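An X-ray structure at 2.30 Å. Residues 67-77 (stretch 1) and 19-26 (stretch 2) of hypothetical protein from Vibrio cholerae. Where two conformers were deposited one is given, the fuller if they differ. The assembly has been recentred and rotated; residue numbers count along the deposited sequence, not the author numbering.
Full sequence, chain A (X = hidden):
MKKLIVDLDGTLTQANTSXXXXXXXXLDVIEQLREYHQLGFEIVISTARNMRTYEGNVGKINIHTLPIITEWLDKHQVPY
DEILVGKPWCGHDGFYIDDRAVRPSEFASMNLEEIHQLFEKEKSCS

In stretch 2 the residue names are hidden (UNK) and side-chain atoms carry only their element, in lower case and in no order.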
# COMPACT_ATOMS: atom_id res chain seq x y z
N PRO A 67 17.03 0.10 4.58
CA PRO A 67 18.26 0.46 5.30
C PRO A 67 19.29 1.19 4.45
O PRO A 67 19.79 2.22 4.91
CB PRO A 67 18.80 -0.89 5.80
CG PRO A 67 17.58 -1.74 5.92
CD PRO A 67 16.67 -1.32 4.79
N ILE A 68 19.59 0.70 3.25
CA ILE A 68 20.60 1.30 2.38
C ILE A 68 20.19 2.66 1.85
O ILE A 68 21.04 3.53 1.68
CB ILE A 68 20.99 0.34 1.23
CG1 ILE A 68 21.99 -0.68 1.75
CG2 ILE A 68 21.60 1.08 0.03
CD1 ILE A 68 22.03 -1.96 0.94
N ILE A 69 18.89 2.86 1.61
CA ILE A 69 18.38 4.17 1.23
C ILE A 69 18.64 5.20 2.33
O ILE A 69 19.20 6.27 2.07
CB ILE A 69 16.88 4.10 0.89
CG1 ILE A 69 16.65 3.28 -0.38
CG2 ILE A 69 16.26 5.52 0.81
CD1 ILE A 69 15.18 2.94 -0.60
N THR A 70 18.21 4.89 3.55
CA THR A 70 18.32 5.86 4.64
C THR A 70 19.78 6.18 4.93
O THR A 70 20.16 7.35 5.00
CB THR A 70 17.59 5.36 5.90
OG1 THR A 70 18.35 4.35 6.55
CG2 THR A 70 16.27 4.68 5.53
N GLU A 71 20.59 5.14 5.06
CA GLU A 71 22.03 5.30 5.22
C GLU A 71 22.62 6.25 4.17
O GLU A 71 23.34 7.13 4.48
CB GLU A 71 22.72 3.92 5.17
CG GLU A 71 24.23 4.01 5.38
CD GLU A 71 24.93 2.69 5.11
OE1 GLU A 71 25.07 2.32 3.92
OE2 GLU A 71 25.35 2.04 6.09
N TRP A 72 22.26 6.04 2.90
CA TRP A 72 22.75 6.87 1.81
C TRP A 72 22.26 8.32 1.90
O TRP A 72 23.04 9.26 1.73
CB TRP A 72 22.38 6.26 0.46
CG TRP A 72 23.02 6.92 -0.71
CD1 TRP A 72 24.21 6.57 -1.31
CD2 TRP A 72 22.54 8.07 -1.43
NE1 TRP A 72 24.48 7.41 -2.37
CE2 TRP A 72 23.47 8.34 -2.46
CE3 TRP A 72 21.40 8.89 -1.32
CZ2 TRP A 72 23.30 9.40 -3.38
CZ3 TRP A 72 21.23 9.94 -2.23
CH2 TRP A 72 22.17 10.19 -3.25
N LEU A 73 20.97 8.49 2.18
CA LEU A 73 20.40 9.81 2.37
C LEU A 73 21.12 10.56 3.49
O LEU A 73 21.55 11.70 3.29
CB LEU A 73 18.87 9.74 2.60
CG LEU A 73 18.02 9.26 1.41
CD1 LEU A 73 16.67 8.77 1.86
CD2 LEU A 73 17.82 10.35 0.37
N ASP A 74 21.29 9.90 4.65
CA ASP A 74 22.05 10.48 5.78
C ASP A 74 23.50 10.86 5.45
O ASP A 74 23.97 11.95 5.81
CB ASP A 74 22.05 9.54 6.98
CG ASP A 74 20.66 9.33 7.56
OD1 ASP A 74 19.76 10.15 7.27
OD2 ASP A 74 20.37 8.38 8.32
N LYS A 75 24.20 9.95 4.78
CA LYS A 75 25.59 10.16 4.36
C LYS A 75 25.73 11.44 3.54
O LYS A 75 26.67 12.21 3.74
CB LYS A 75 26.06 8.95 3.54
CG LYS A 75 27.56 8.73 3.56
CD LYS A 75 28.16 8.88 2.17
CE LYS A 75 28.89 7.61 1.74
NZ LYS A 75 30.34 7.85 1.50
N HIS A 76 24.76 11.68 2.66
CA HIS A 76 24.84 12.79 1.72
C HIS A 76 24.05 14.03 2.13
O HIS A 76 23.91 14.97 1.34
CB HIS A 76 24.47 12.29 0.33
CG HIS A 76 25.46 11.30 -0.20
ND1 HIS A 76 26.76 11.64 -0.49
CD2 HIS A 76 25.35 9.97 -0.45
CE1 HIS A 76 27.41 10.56 -0.92
NE2 HIS A 76 26.58 9.54 -0.89
N GLN A 77 23.57 14.04 3.38
CA GLN A 77 22.88 15.19 3.96
C GLN A 77 21.68 15.59 3.10
O GLN A 77 21.48 16.77 2.80
CB GLN A 77 23.85 16.39 4.15
CG GLN A 77 25.23 16.01 4.72
CD GLN A 77 25.35 16.29 6.21
OE1 GLN A 77 26.19 17.08 6.63
NE2 GLN A 77 24.51 15.63 7.00
N UNK A 19 25.80 -0.76 -7.28
CA UNK A 19 25.99 -0.70 -5.83
C UNK A 19 25.32 0.56 -5.26
O UNK A 19 25.90 1.64 -5.31
o UNK A 19 28.95 -0.81 -3.56
c UNK A 19 27.79 -0.79 -4.00
o UNK A 19 26.85 -0.80 -3.17
c UNK A 19 27.50 -0.73 -5.50
N UNK A 20 24.10 0.43 -4.73
CA UNK A 20 23.38 1.59 -4.19
C UNK A 20 24.05 2.30 -2.98
O UNK A 20 23.91 3.51 -2.82
c UNK A 20 19.60 -0.69 -6.19
c UNK A 20 21.08 0.87 -5.09
c UNK A 20 21.91 1.27 -3.88
c UNK A 20 20.25 1.34 -7.34
o UNK A 20 18.79 -0.25 -8.38
c UNK A 20 21.01 1.70 -6.24
c UNK A 20 20.36 -0.32 -5.09
c UNK A 20 19.55 0.14 -7.31
N UNK A 21 24.77 1.55 -2.14
CA UNK A 21 25.62 2.07 -1.08
C UNK A 21 26.54 3.19 -1.55
O UNK A 21 26.74 4.16 -0.88
c UNK A 21 26.42 0.93 -0.47
n UNK A 21 24.88 -2.38 3.39
c UNK A 21 27.15 -0.06 1.76
c UNK A 21 25.45 -1.25 2.95
n UNK A 21 25.14 -0.09 3.51
c UNK A 21 26.24 0.93 1.05
n UNK A 21 26.44 -1.31 2.04
N UNK A 22 27.14 2.99 -2.72
CA UNK A 22 28.22 3.83 -3.20
C UNK A 22 27.92 4.66 -4.44
O UNK A 22 28.80 5.19 -5.10
o UNK A 22 30.52 3.27 -1.36
c UNK A 22 29.40 2.88 -3.44
n UNK A 22 29.87 1.15 -1.82
c UNK A 22 29.98 2.46 -2.11
N UNK A 23 26.60 4.77 -4.69
CA UNK A 23 26.28 5.61 -5.88
C UNK A 23 26.53 7.15 -5.66
O UNK A 23 26.42 7.72 -4.58
c UNK A 23 23.81 5.95 -5.50
c UNK A 23 24.61 5.40 -7.77
c UNK A 23 24.85 5.20 -6.29
N UNK A 24 26.99 7.86 -6.73
CA UNK A 24 27.28 9.28 -6.61
C UNK A 24 25.98 10.13 -6.62
O UNK A 24 25.03 9.80 -7.28
c UNK A 24 29.54 9.14 -7.83
c UNK A 24 28.12 9.72 -7.79
c UNK A 24 30.34 9.53 -9.08
c UNK A 24 30.39 9.58 -6.64
N UNK A 25 26.10 11.09 -5.69
CA UNK A 25 25.09 12.16 -5.56
C UNK A 25 25.06 13.18 -6.73
O UNK A 25 26.09 13.59 -7.24
c UNK A 25 27.16 11.32 -4.72
c UNK A 25 25.37 12.88 -4.25
c UNK A 25 26.86 12.65 -3.97
N UNK A 26 23.82 13.57 -7.11
CA UNK A 26 23.51 14.78 -7.87
C UNK A 26 23.37 15.96 -6.94
O UNK A 26 22.34 16.16 -6.34
c UNK A 26 21.14 13.78 -10.79
c UNK A 26 22.22 14.58 -8.67
c UNK A 26 20.33 15.19 -12.55
c UNK A 26 22.34 13.66 -9.83
n UNK A 26 21.22 15.03 -11.55
n UNK A 26 20.33 16.33 -13.24
n UNK A 26 19.44 14.25 -12.81
O HOH W 1 28.21 6.65 -1.48

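Stretch 1 is the end of a helix, running through Lys 75, and the hidden segment, which has no regular helix or strand, lies along the side carrying Ile 68, Trp 72 and His 76.

Position 19 has two side-chain carbons, the second bearing two oxygens, and makes no contact with the helix. This short carboxylate is Asp 19.

At position 20 one carbon leads to a ring of six carbons bearing an oxygen. CB at this position packs against CG2 of Ile 68 at 3.9 Å, while the end of the side chain leads away. The phenol identifies Tyr 20, whose hydroxyl is hydrogen-bonded elsewhere in the structure.

Three carbons, a nitrogen and a carbon carrying two more nitrogens form a guanidinium at position 21. One terminal nitrogen lies 2.4 Å from OE1 of Glu 71, and CG1 of Ile 68 lies over one face of the group. The residue is Arg 21. Although its CA-to-CB bond points away from the helix, the side chain bends back, so that NH1 forms a salt bridge and a very short hydrogen bond with that carboxylate.

Position 22 carries two carbons, the second with one oxygen and one nitrogen, and does not touch the helix. The elements identify Asn 22. Its ND2 donates to OD2 of Asp 19 at 2.8 Å, tying the turn together.

At position 23 a single carbon carries two others. One branch carbon lies 3.9 Å from CE2 of Trp 72, and the backbone O at position 23 accepts a hydrogen bond from NE1 of Trp 72 at 3.0 Å. This compact fork is Val 23.

At position 24 the CA-to-CB bond points away from the helix and no side-chain atom comes within contact distance; four carbons, forked at the second, make it Leu 24.

Position 25 has three carbons closing a ring onto the backbone N. CB here lies 4.1 Å from CZ2 of Trp 72, and the ring carbon bonded to N sits over one face of the His 76 ring in a CH-pi contact. The residue is Pro 25.

Position 26 repeats the atom pattern of Arg 21. Its CA-to-CB bond points sideways and the end of the side chain leads away. This is Arg 26, at the N-cap position of a following helix.

The contact centres on Trp 72, whose indole edge meets the backbone of the loop and anchors it through one hydrogen bond. Apolar packing and the Pro 25–His 76 contact extend this interface, while the Glu 71–Arg 21 salt bridge adds a charged link. Water 1 donates to O of Arg 21 and makes a weak hydrogen bond with NE2 of His 76.

Stretch 2, residues 19-26: DYRNVLPR
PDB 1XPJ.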